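PDB 3OGV: beta-galactosidase from Trichoderma reesei, which probably hydrolyses terminal non-reducing beta-D-galactose residues in beta-D-galactosides, as a member of glycosyl hydrolase family 35. Local coordinates for residues A[74-79]-A[119-124]; A[322-327]-A[345-350]; A[418-423]-A[444-449]. All coordinates share one frame; numbering follows the deposited sequence.

Contacts 1, 2 and 3 follow one another along the chain without nesting or crossing. Contact 1 ties the end of strand 72-76 to the loop after the neighbouring parallel strand 110-116, closing 39 residues that include helix 98-107. Contact 2 closes 17 residues without helix or strand, inside the long connection between strand 318-321 and helix 357-369. These two contacts touch, their centres about 15 Å apart, and both reach the bound galactoside. Contact 3 pairs strands 421-427 and 443-445 across 20 residues that hold strand 434-436. It lies in the region of beta-galactosidase domain 2, its centre about 29 Å from that of contact 2, whereas contacts 1 and 2 lie in the glycosyl hydrolase family 35 region.

Contact 1: residues A[74-79]-A[119-124]; sequences SFYVDW and INAEVS. With PTQ (2-phenylethyl 1-thio-beta-D-galactopyranoside), chain E.
Three successive non-glycine residues with positive phi, between 59° and 69°, bring Ala121 up against Tyr76: Asn120, Ala121 and Glu122, within a type I' turn that ends at Val123. Ala121 CB comes obliquely to the phenol ring, 3.5 Å from Tyr76 CE2. Ile119 lies over one ring face in a CH-pi contact, with its CB 3.7 Å from the centroid of the Tyr76 ring and 17° off the normal. Its CG2, anti to the carbonyl carbon, continues toward the CD1 rim of that ring. The phenol is thus supported by carbon while its oxygen faces the sugar. Tyr76 OH accepts a hydrogen bond from O3 of the thiogalactoside at 2.8 Å, and also bonds with Asn179. Ala121 N donates to the same ligand O3 at 2.9 Å, so this hydroxyl is gripped by both segments. Asn120 ND2 donates to ligand O4 at 2.8 Å. The bent Glu122 chain presents both carboxylate oxygens: OE2 accepts a hydrogen bond from ligand O4 at 2.7 Å, and OE1 one from the exocyclic hydroxyl O5, also at 2.7 Å. Strand end and following loop together make a wall of the galactose-binding site, at the C-terminal ends of neighbouring parallel TIM-barrel strands.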
loop_
_atom_site.group_PDB
_atom_site.type_symbol
_atom_site.label_atom_id
_atom_site.label_comp_id
_atom_site.label_asym_id
_atom_site.label_seq_id
_atom_site.Cartn_x
_atom_site.Cartn_y
_atom_site.Cartn_z
ATOM N N SER A 74 7.775 -2.505 -5.777
ATOM C CA SER A 74 6.942 -3.508 -6.456
ATOM C C SER A 74 5.558 -2.939 -6.682
ATOM O O SER A 74 5.027 -2.307 -5.756
ATOM C CB SER A 74 6.968 -4.773 -5.585
ATOM O OG SER A 74 5.982 -5.732 -5.997
ATOM N N PHE A 75 4.942 -3.182 -7.863
ATOM C CA PHE A 75 3.629 -2.630 -8.109
ATOM C C PHE A 75 2.756 -3.564 -8.873
ATOM O O PHE A 75 3.219 -4.314 -9.742
ATOM C CB PHE A 75 3.733 -1.295 -8.911
ATOM C CG PHE A 75 4.214 -1.445 -10.328
ATOM C CD1 PHE A 75 5.562 -1.519 -10.671
ATOM C CD2 PHE A 75 3.257 -1.363 -11.411
ATOM C CE1 PHE A 75 5.984 -1.635 -11.985
ATOM C CE2 PHE A 75 3.710 -1.504 -12.726
ATOM C CZ PHE A 75 5.067 -1.612 -13.057
ATOM N N TYR A 76 1.474 -3.533 -8.546
ATOM C CA TYR A 76 0.401 -4.140 -9.381
ATOM C C TYR A 76 -0.076 -3.226 -10.424
ATOM O O TYR A 76 -0.077 -1.967 -10.279
ATOM C CB TYR A 76 -0.758 -4.610 -8.506
ATOM C CG TYR A 76 -0.562 -5.833 -7.657
ATOM C CD1 TYR A 76 -0.010 -7.052 -8.196
ATOM C CD2 TYR A 76 -1.038 -5.929 -6.354
ATOM C CE1 TYR A 76 0.071 -8.195 -7.392
ATOM C CE2 TYR A 76 -0.988 -7.018 -5.563
ATOM C CZ TYR A 76 -0.399 -8.189 -6.134
ATOM O OH TYR A 76 -0.310 -9.269 -5.307
ATOM N N VAL A 77 -0.702 -3.789 -11.490
ATOM C CA VAL A 77 -1.572 -3.073 -12.432
ATOM C C VAL A 77 -2.954 -3.728 -12.362
ATOM O O VAL A 77 -3.047 -4.959 -12.263
ATOM C CB VAL A 77 -1.068 -3.191 -13.850
ATOM C CG1 VAL A 77 -1.912 -2.426 -14.828
ATOM C CG2 VAL A 77 0.437 -2.666 -13.908
ATOM N N ASP A 78 -4.010 -2.896 -12.229
ATOM C CA ASP A 78 -5.426 -3.382 -12.098
ATOM C C ASP A 78 -6.127 -3.371 -13.456
ATOM O O ASP A 78 -6.482 -2.317 -14.041
ATOM C CB ASP A 78 -6.117 -2.479 -11.104
ATOM C CG ASP A 78 -7.522 -2.910 -10.811
ATOM O OD1 ASP A 78 -8.065 -3.885 -11.385
ATOM O OD2 ASP A 78 -8.141 -2.290 -9.860
ATOM N N TRP A 79 -6.236 -4.604 -14.046
ATOM C CA TRP A 79 -6.849 -4.733 -15.379
ATOM C C TRP A 79 -8.292 -4.095 -15.484
ATOM O O TRP A 79 -8.562 -3.460 -16.485
ATOM C CB TRP A 79 -6.863 -6.267 -15.613
ATOM C CG TRP A 79 -7.552 -6.722 -16.893
ATOM C CD1 TRP A 79 -7.922 -6.003 -18.010
ATOM C CD2 TRP A 79 -7.942 -8.121 -17.139
ATOM N NE1 TRP A 79 -8.529 -6.866 -18.941
ATOM C CE2 TRP A 79 -8.540 -8.154 -18.434
ATOM C CE3 TRP A 79 -7.822 -9.282 -16.399
ATOM C CZ2 TRP A 79 -9.016 -9.391 -18.977
ATOM C CZ3 TRP A 79 -8.282 -10.493 -16.975
ATOM C CH2 TRP A 79 -8.919 -10.473 -18.257
ATOM N N ILE A 119 -4.535 -10.134 -9.839
ATOM C CA ILE A 119 -3.602 -9.540 -8.845
ATOM C C ILE A 119 -4.102 -9.727 -7.418
ATOM O O ILE A 119 -3.299 -9.583 -6.473
ATOM C CB ILE A 119 -3.319 -8.033 -9.061
ATOM C CG1 ILE A 119 -4.637 -7.203 -9.025
ATOM C CG2 ILE A 119 -2.585 -7.897 -10.365
ATOM C CD1 ILE A 119 -4.434 -5.651 -8.962
ATOM N N ASN A 120 -5.399 -10.102 -7.167
ATOM C CA ASN A 120 -5.957 -10.221 -5.821
ATOM C C ASN A 120 -6.033 -8.782 -5.196
ATOM O O ASN A 120 -6.870 -7.964 -5.615
ATOM C CB ASN A 120 -5.254 -11.270 -4.934
ATOM C CG ASN A 120 -6.137 -11.813 -3.897
ATOM O OD1 ASN A 120 -7.221 -12.408 -4.216
ATOM N ND2 ASN A 120 -5.823 -11.695 -2.595
ATOM N N ALA A 121 -5.063 -8.428 -4.274
ATOM C CA ALA A 121 -4.755 -6.992 -3.946
ATOM C C ALA A 121 -5.891 -6.315 -3.181
ATOM O O ALA A 121 -5.816 -5.065 -3.035
ATOM C CB ALA A 121 -4.379 -6.199 -5.206
ATOM N N GLU A 122 -6.920 -7.024 -2.744
ATOM C CA GLU A 122 -8.095 -6.419 -2.122
ATOM C C GLU A 122 -8.750 -5.439 -3.099
ATOM O O GLU A 122 -9.385 -4.446 -2.624
ATOM C CB GLU A 122 -7.793 -5.847 -0.713
ATOM C CG GLU A 122 -7.527 -6.934 0.301
ATOM C CD GLU A 122 -6.164 -7.584 0.180
ATOM O OE1 GLU A 122 -5.146 -6.890 0.271
ATOM O OE2 GLU A 122 -6.095 -8.832 0.047
ATOM N N VAL A 123 -8.664 -5.646 -4.394
ATOM C CA VAL A 123 -9.331 -4.809 -5.394
ATOM C C VAL A 123 -10.582 -5.595 -5.912
ATOM O O VAL A 123 -10.656 -6.797 -5.830
ATOM C CB VAL A 123 -8.501 -4.315 -6.544
ATOM C CG1 VAL A 123 -7.223 -3.519 -6.031
ATOM C CG2 VAL A 123 -8.069 -5.439 -7.511
ATOM N N SER A 124 -11.504 -4.818 -6.445
ATOM C CA SER A 124 -12.758 -5.445 -7.023
ATOM C C SER A 124 -12.324 -6.449 -8.122
ATOM O O SER A 124 -11.505 -6.149 -8.976
ATOM C CB SER A 124 -13.515 -4.328 -7.715
ATOM O OG SER A 124 -14.803 -4.874 -8.137
HETATM C C1 PTQ E . -1.445 -11.873 -0.942
HETATM O O1 PTQ E . -2.317 -11.371 0.103
HETATM S S1 PTQ E . -1.675 -13.700 -0.937
HETATM C C2 PTQ E . -1.754 -11.341 -2.300
HETATM O O2 PTQ E . -0.836 -11.768 -3.267
HETATM C C3 PTQ E . -1.910 -9.820 -2.335
HETATM O O3 PTQ E . -2.445 -9.415 -3.560
HETATM C C4 PTQ E . -2.733 -9.340 -1.155
HETATM O O4 PTQ E . -4.100 -9.788 -1.425
HETATM C C5 PTQ E . -2.285 -9.861 0.164
HETATM O O5 PTQ E . -3.162 -8.171 1.556
HETATM C C6 PTQ E . -3.087 -9.642 1.405
HETATM C C7 PTQ E . -1.119 -14.122 0.733
HETATM C C8 PTQ E . -1.464 -15.532 1.135
HETATM C C9 PTQ E . -1.041 -15.832 2.518
HETATM C C10 PTQ E . -1.908 -15.585 3.576
HETATM C C11 PTQ E . -1.442 -15.825 4.886
HETATM C C12 PTQ E . -0.125 -16.291 5.092
HETATM C C13 PTQ E . 0.701 -16.482 4.011
HETATM C C14 PTQ E . 0.284 -16.216 2.769
#

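Contact 2: residues A[322-327]-A[345-350]; sequences YMTFGG and GASIRE. With PTQ (2-phenylethyl 1-thio-beta-D-galactopyranoside), chain E.
Thr324 O accepts a hydrogen bond from Ile348 N at 3.0 Å, the donor lying almost in line with the carbonyl (C=O...N 176°), which marks the tightly packed part of this contact. Ala346 CB presses against the same Thr324 O at 3.4 Å. Phe325 reaches across with its CG anti to the backbone N (chi1 167°), which brings the ring edge to residues 345-350: Arg349 O lies in the ring plane, 3.2 Å from Phe325 CE1. Gly326 N and Ile348 O, 4.4 Å apart, are instead bridged by a water. The solvent side is at partly exposed Arg349 and Glu350. The Arg349 guanidinium makes salt bridges to Asp355 and Glu293; Glu350 CG passes Gly327 O at 3.4 Å, and its carboxylate is bonded to Thr328 and Ser341. A cis peptide joins Tyr322 to Met323, whose SD sits over the centre of the Tyr322 ring, 3.3 Å above its plane. Were Tyr322 replaced by an alanine, that sulfur is likely to lose its ring, Tyr342 OH one of its partners, and ligand C4 its neighbour Tyr322 CZ, now at 3.8 Å. Strand 318-321, parallel to strand 38-47 in the TIM barrel, ends just before Tyr322 beside the galactoside; both segments belong to the loop that follows it.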
loop_
_atom_site.group_PDB
_atom_site.type_symbol
_atom_site.label_atom_id
_atom_site.label_comp_id
_atom_site.label_asym_id
_atom_site.label_seq_id
_atom_site.Cartn_x
_atom_site.Cartn_y
_atom_site.Cartn_z
ATOM N N TYR A 322 4.875 -5.634 1.769
ATOM C CA TYR A 322 3.509 -5.399 1.229
ATOM C C TYR A 322 2.619 -5.060 2.445
ATOM O O TYR A 322 2.467 -5.874 3.355
ATOM C CB TYR A 322 3.011 -6.724 0.621
ATOM C CG TYR A 322 1.632 -6.540 -0.068
ATOM C CD1 TYR A 322 0.487 -6.358 0.695
ATOM C CD2 TYR A 322 1.536 -6.528 -1.452
ATOM C CE1 TYR A 322 -0.762 -6.129 0.035
ATOM C CE2 TYR A 322 0.297 -6.330 -2.127
ATOM C CZ TYR A 322 -0.813 -6.074 -1.316
ATOM O OH TYR A 322 -2.027 -5.823 -2.011
ATOM N N MET A 323 2.050 -3.845 2.489
ATOM C CA MET A 323 2.255 -2.637 1.672
ATOM C C MET A 323 3.365 -1.715 2.310
ATOM O O MET A 323 3.547 -1.832 3.557
ATOM C CB MET A 323 0.969 -1.779 1.631
ATOM C CG MET A 323 -0.223 -2.454 0.892
ATOM S SD MET A 323 0.137 -2.942 -0.805
ATOM C CE MET A 323 0.247 -1.317 -1.637
ATOM N N THR A 324 3.983 -0.918 1.499
ATOM C CA THR A 324 4.857 0.177 2.055
ATOM C C THR A 324 4.091 1.504 1.986
ATOM O O THR A 324 4.096 2.222 3.008
ATOM C CB THR A 324 6.211 0.223 1.326
ATOM O OG1 THR A 324 6.826 -1.047 1.654
ATOM C CG2 THR A 324 7.075 1.329 1.870
ATOM N N PHE A 325 3.361 1.768 0.883
ATOM C CA PHE A 325 2.383 2.851 0.857
ATOM C C PHE A 325 1.117 2.243 0.222
ATOM O O PHE A 325 1.208 1.723 -0.876
ATOM C CB PHE A 325 2.850 4.033 -0.051
ATOM C CG PHE A 325 1.779 4.997 -0.360
ATOM C CD1 PHE A 325 1.238 5.825 0.614
ATOM C CD2 PHE A 325 1.252 5.034 -1.637
ATOM C CE1 PHE A 325 0.198 6.716 0.262
ATOM C CE2 PHE A 325 0.255 5.921 -1.963
ATOM C CZ PHE A 325 -0.311 6.751 -0.987
ATOM N N GLY A 326 0.024 2.329 0.956
ATOM C CA GLY A 326 -1.280 1.694 0.543
ATOM C C GLY A 326 -2.154 2.550 -0.332
ATOM O O GLY A 326 -2.764 2.068 -1.301
ATOM N N GLY A 327 -2.333 3.819 -0.007
ATOM C CA GLY A 327 -3.254 4.696 -0.836
ATOM C C GLY A 327 -4.723 4.364 -0.436
ATOM O O GLY A 327 -5.086 3.964 0.615
ATOM N N GLY A 345 -2.209 0.121 7.595
ATOM C CA GLY A 345 -1.263 0.171 8.747
ATOM C C GLY A 345 0.197 0.305 8.239
ATOM O O GLY A 345 1.095 0.007 9.076
ATOM N N ALA A 346 0.417 0.713 7.042
ATOM C CA ALA A 346 1.792 0.660 6.404
ATOM C C ALA A 346 2.750 1.693 7.024
ATOM O O ALA A 346 2.336 2.678 7.692
ATOM C CB ALA A 346 1.698 0.859 4.913
ATOM N N SER A 347 4.019 1.538 6.693
ATOM C CA SER A 347 5.034 2.477 7.172
ATOM C C SER A 347 4.822 3.862 6.657
ATOM O O SER A 347 5.213 4.841 7.372
ATOM C CB SER A 347 6.433 1.957 6.846
ATOM O OG SER A 347 6.634 1.811 5.458
ATOM N N ILE A 348 4.298 4.046 5.428
ATOM C CA ILE A 348 3.907 5.337 4.876
ATOM C C ILE A 348 2.383 5.372 4.943
ATOM O O ILE A 348 1.718 4.481 4.387
ATOM C CB ILE A 348 4.391 5.542 3.478
ATOM C CG1 ILE A 348 5.951 5.367 3.422
ATOM C CG2 ILE A 348 3.973 6.946 2.954
ATOM C CD1 ILE A 348 6.509 5.381 2.042
ATOM N N ARG A 349 1.801 6.360 5.643
ATOM C CA ARG A 349 0.323 6.415 5.746
ATOM C C ARG A 349 -0.301 6.792 4.380
ATOM O O ARG A 349 0.283 7.230 3.444
ATOM C CB ARG A 349 -0.036 7.608 6.717
ATOM C CG ARG A 349 0.385 7.339 8.170
ATOM C CD ARG A 349 -0.141 8.557 8.956
ATOM N NE ARG A 349 0.316 8.534 10.322
ATOM C CZ ARG A 349 -0.366 7.989 11.310
ATOM N NH1 ARG A 349 -1.566 7.352 11.146
ATOM N NH2 ARG A 349 0.098 8.042 12.608
ATOM N N GLU A 350 -1.672 6.518 4.437
ATOM C CA GLU A 350 -2.493 6.858 3.245
ATOM C C GLU A 350 -2.307 8.250 2.747
ATOM O O GLU A 350 -2.382 8.521 1.571
ATOM C CB GLU A 350 -3.931 6.506 3.610
ATOM C CG GLU A 350 -4.975 6.828 2.490
ATOM C CD GLU A 350 -6.318 6.278 2.963
ATOM O OE1 GLU A 350 -6.561 5.984 4.170
ATOM O OE2 GLU A 350 -7.221 6.175 2.043
HETATM C C1 PTQ E . -1.445 -11.873 -0.942
HETATM O O1 PTQ E . -2.317 -11.371 0.103
HETATM S S1 PTQ E . -1.675 -13.700 -0.937
HETATM C C2 PTQ E . -1.754 -11.341 -2.300
HETATM O O2 PTQ E . -0.836 -11.768 -3.267
HETATM C C3 PTQ E . -1.910 -9.820 -2.335
HETATM O O3 PTQ E . -2.445 -9.415 -3.560
HETATM C C4 PTQ E . -2.733 -9.340 -1.155
HETATM O O4 PTQ E . -4.100 -9.788 -1.425
HETATM C C5 PTQ E . -2.285 -9.861 0.164
HETATM O O5 PTQ E . -3.162 -8.171 1.556
HETATM C C6 PTQ E . -3.087 -9.642 1.405
HETATM C C7 PTQ E . -1.119 -14.122 0.733
HETATM C C8 PTQ E . -1.464 -15.532 1.135
HETATM C C9 PTQ E . -1.041 -15.832 2.518
HETATM C C10 PTQ E . -1.908 -15.585 3.576
HETATM C C11 PTQ E . -1.442 -15.825 4.886
HETATM C C12 PTQ E . -0.125 -16.291 5.092
HETATM C C13 PTQ E . 0.701 -16.482 4.011
HETATM C C14 PTQ E . 0.284 -16.216 2.769
HETATM O O HOH W 1 5.190 -0.849 5.571
HETATM O O HOH W 2 -0.665 3.570 3.322
#

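Contact 3: residues A[418-423]-A[444-449]; sequences TDTASY and TLTGRD. With MAN (alpha-D-mannopyranose), chain B.
Thr420 and Thr444 meet methyl to methyl, their side chains crossing at a slant. Each CG2 stands anti to its backbone N, and the two carbons, Thr420 CG2 and Thr444 CG2, are only 3.3 Å apart, closer than usual van der Waals contact. Next to them Ala421 and Leu445 form an antiparallel hydrogen-bonded pair: Ala421 N reaches Leu445 O at 2.8 Å, and Leu445 N returns to Ala421 O at 2.9 Å. Both side chains of this pair project from one face of the sheet. Ser422 and Thr444, a non-hydrogen-bonded pair, point to the other face, where a single water joins their hydroxyls. Tyr423 has CG between its backbone N and carbonyl carbon (chi1 68°), which turns the ring across the partner strand and puts its edge there: Leu445 N lies in the ring plane, and Tyr423 CE1 comes to 3.8 Å from Leu445 CB. The phenol oxygen bonds with His453 and shares a water with Thr444 O.

Past the paired strands, where the backbones come closest, Thr418 and Arg448 run side by side in the same direction. Thr418 CG2 lies over one guanidinium face, 3.6 Å from Arg448 NE, while that NE binds Ser416 O and the group makes a cation-pi contact with Trp252. Gly447 CA lies 3.4 Å from Thr418 O, and a CB on it would run into that oxygen. Gly447 N donates to a water at 2.9 Å, which also bonds to O3 of a bound mannose. The pairing joins the central strand 421-427 to the outermost strand 443-445 of a small three-stranded antiparallel sheet in the region of beta-galactosidase domain 2.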
loop_
_atom_site.group_PDB
_atom_site.type_symbol
_atom_site.label_atom_id
_atom_site.label_comp_id
_atom_site.label_asym_id
_atom_site.label_seq_id
_atom_site.Cartn_x
_atom_site.Cartn_y
_atom_site.Cartn_z
ATOM N N THR A 418 8.152 -10.163 26.109
ATOM C CA THR A 418 8.329 -8.750 26.377
ATOM C C THR A 418 9.299 -8.526 27.563
ATOM O O THR A 418 9.480 -7.381 28.025
ATOM C CB THR A 418 6.980 -8.123 26.716
ATOM O OG1 THR A 418 6.420 -8.873 27.798
ATOM C CG2 THR A 418 6.055 -8.140 25.439
ATOM N N ASP A 419 9.932 -9.631 27.995
ATOM C CA ASP A 419 10.890 -9.549 29.132
ATOM C C ASP A 419 12.236 -8.954 28.677
ATOM O O ASP A 419 12.514 -8.857 27.473
ATOM C CB ASP A 419 11.197 -10.937 29.684
ATOM C CG ASP A 419 9.981 -11.582 30.458
ATOM O OD1 ASP A 419 9.004 -10.870 30.813
ATOM O OD2 ASP A 419 10.006 -12.813 30.740
ATOM N N THR A 420 13.050 -8.568 29.653
ATOM C CA THR A 420 14.409 -8.112 29.337
ATOM C C THR A 420 15.406 -9.204 29.742
ATOM O O THR A 420 15.248 -9.755 30.841
ATOM C CB THR A 420 14.753 -6.776 30.114
ATOM O OG1 THR A 420 13.904 -5.746 29.581
ATOM C CG2 THR A 420 16.184 -6.380 29.867
ATOM N N ALA A 421 16.354 -9.574 28.867
ATOM C CA ALA A 421 17.329 -10.605 29.193
ATOM C C ALA A 421 18.696 -9.960 29.220
ATOM O O ALA A 421 19.049 -9.152 28.390
ATOM C CB ALA A 421 17.359 -11.619 28.015
ATOM N N SER A 422 19.568 -10.465 30.125
ATOM C CA SER A 422 20.983 -10.135 30.183
ATOM C C SER A 422 21.745 -11.275 29.593
ATOM O O SER A 422 21.400 -12.441 29.869
ATOM C CB SER A 422 21.367 -9.982 31.651
ATOM O OG SER A 422 20.771 -8.813 32.185
ATOM N N TYR A 423 22.777 -11.001 28.777
ATOM C CA TYR A 423 23.510 -12.103 28.153
ATOM C C TYR A 423 24.890 -11.646 27.756
ATOM O O TYR A 423 25.223 -10.426 27.773
ATOM C CB TYR A 423 22.715 -12.616 26.875
ATOM C CG TYR A 423 22.627 -11.671 25.677
ATOM C CD1 TYR A 423 21.777 -10.501 25.739
ATOM C CD2 TYR A 423 23.470 -11.818 24.569
ATOM C CE1 TYR A 423 21.709 -9.620 24.647
ATOM C CE2 TYR A 423 23.347 -10.928 23.450
ATOM C CZ TYR A 423 22.526 -9.817 23.509
ATOM O OH TYR A 423 22.517 -8.976 22.425
ATOM N N THR A 444 22.204 -6.440 26.914
ATOM C CA THR A 444 20.779 -6.505 27.278
ATOM C C THR A 444 19.969 -6.600 25.984
ATOM O O THR A 444 20.197 -5.886 25.030
ATOM C CB THR A 444 20.358 -5.176 27.950
ATOM O OG1 THR A 444 21.147 -5.040 29.159
ATOM C CG2 THR A 444 18.915 -5.291 28.473
ATOM N N LEU A 445 18.967 -7.497 26.045
ATOM C CA LEU A 445 17.912 -7.567 24.973
ATOM C C LEU A 445 16.600 -7.267 25.665
ATOM O O LEU A 445 16.125 -8.046 26.497
ATOM C CB LEU A 445 17.954 -8.995 24.378
ATOM C CG LEU A 445 17.093 -9.068 23.075
ATOM C CD1 LEU A 445 17.733 -8.314 21.945
ATOM C CD2 LEU A 445 16.845 -10.540 22.743
ATOM N N THR A 446 16.024 -6.104 25.292
ATOM C CA THR A 446 14.766 -5.713 25.920
ATOM C C THR A 446 13.571 -6.406 25.193
ATOM O O THR A 446 13.763 -7.177 24.232
ATOM C CB THR A 446 14.625 -4.163 25.990
ATOM O OG1 THR A 446 14.571 -3.621 24.672
ATOM C CG2 THR A 446 15.828 -3.557 26.788
ATOM N N GLY A 447 12.380 -6.078 25.594
ATOM C CA GLY A 447 11.164 -6.806 25.078
ATOM C C GLY A 447 10.959 -6.566 23.570
ATOM O O GLY A 447 11.127 -5.469 23.048
ATOM N N ARG A 448 10.643 -7.705 22.927
ATOM C CA ARG A 448 10.322 -7.663 21.458
ATOM C C ARG A 448 11.353 -6.873 20.685
ATOM O O ARG A 448 11.090 -6.036 19.813
ATOM C CB ARG A 448 8.894 -7.184 21.248
ATOM C CG ARG A 448 7.971 -8.290 21.689
ATOM C CD ARG A 448 6.520 -7.927 21.444
ATOM N NE ARG A 448 5.686 -9.038 21.923
ATOM C CZ ARG A 448 4.366 -9.057 21.889
ATOM N NH1 ARG A 448 3.712 -7.994 21.369
ATOM N NH2 ARG A 448 3.723 -10.107 22.425
ATOM N N ASP A 449 12.625 -7.191 20.960
ATOM C CA ASP A 449 13.802 -6.670 20.234
ATOM C C ASP A 449 14.568 -7.839 19.655
ATOM O O ASP A 449 14.524 -8.948 20.181
ATOM C CB ASP A 449 14.661 -5.782 21.082
ATOM C CG ASP A 449 15.507 -4.856 20.262
ATOM O OD1 ASP A 449 15.451 -4.737 19.007
ATOM O OD2 ASP A 449 16.438 -4.189 20.863
HETATM C C1 MAN B . 12.769 0.619 26.166
HETATM C C2 MAN B . 13.151 -0.598 26.912
HETATM C C3 MAN B . 11.977 -1.054 27.751
HETATM C C4 MAN B . 11.408 0.116 28.584
HETATM C C5 MAN B . 11.056 1.259 27.633
HETATM C C6 MAN B . 10.613 2.518 28.394
HETATM O O2 MAN B . 14.098 -0.225 27.843
HETATM O O3 MAN B . 12.534 -2.023 28.622
HETATM O O4 MAN B . 10.259 -0.278 29.317
HETATM O O5 MAN B . 12.244 1.612 26.995
HETATM O O6 MAN B . 11.733 3.027 29.125
HETATM O O HOH W 3 11.416 -4.507 27.884
HETATM O O HOH W 4 22.364 -6.864 31.153
HETATM O O HOH W 5 22.291 -6.168 23.004
#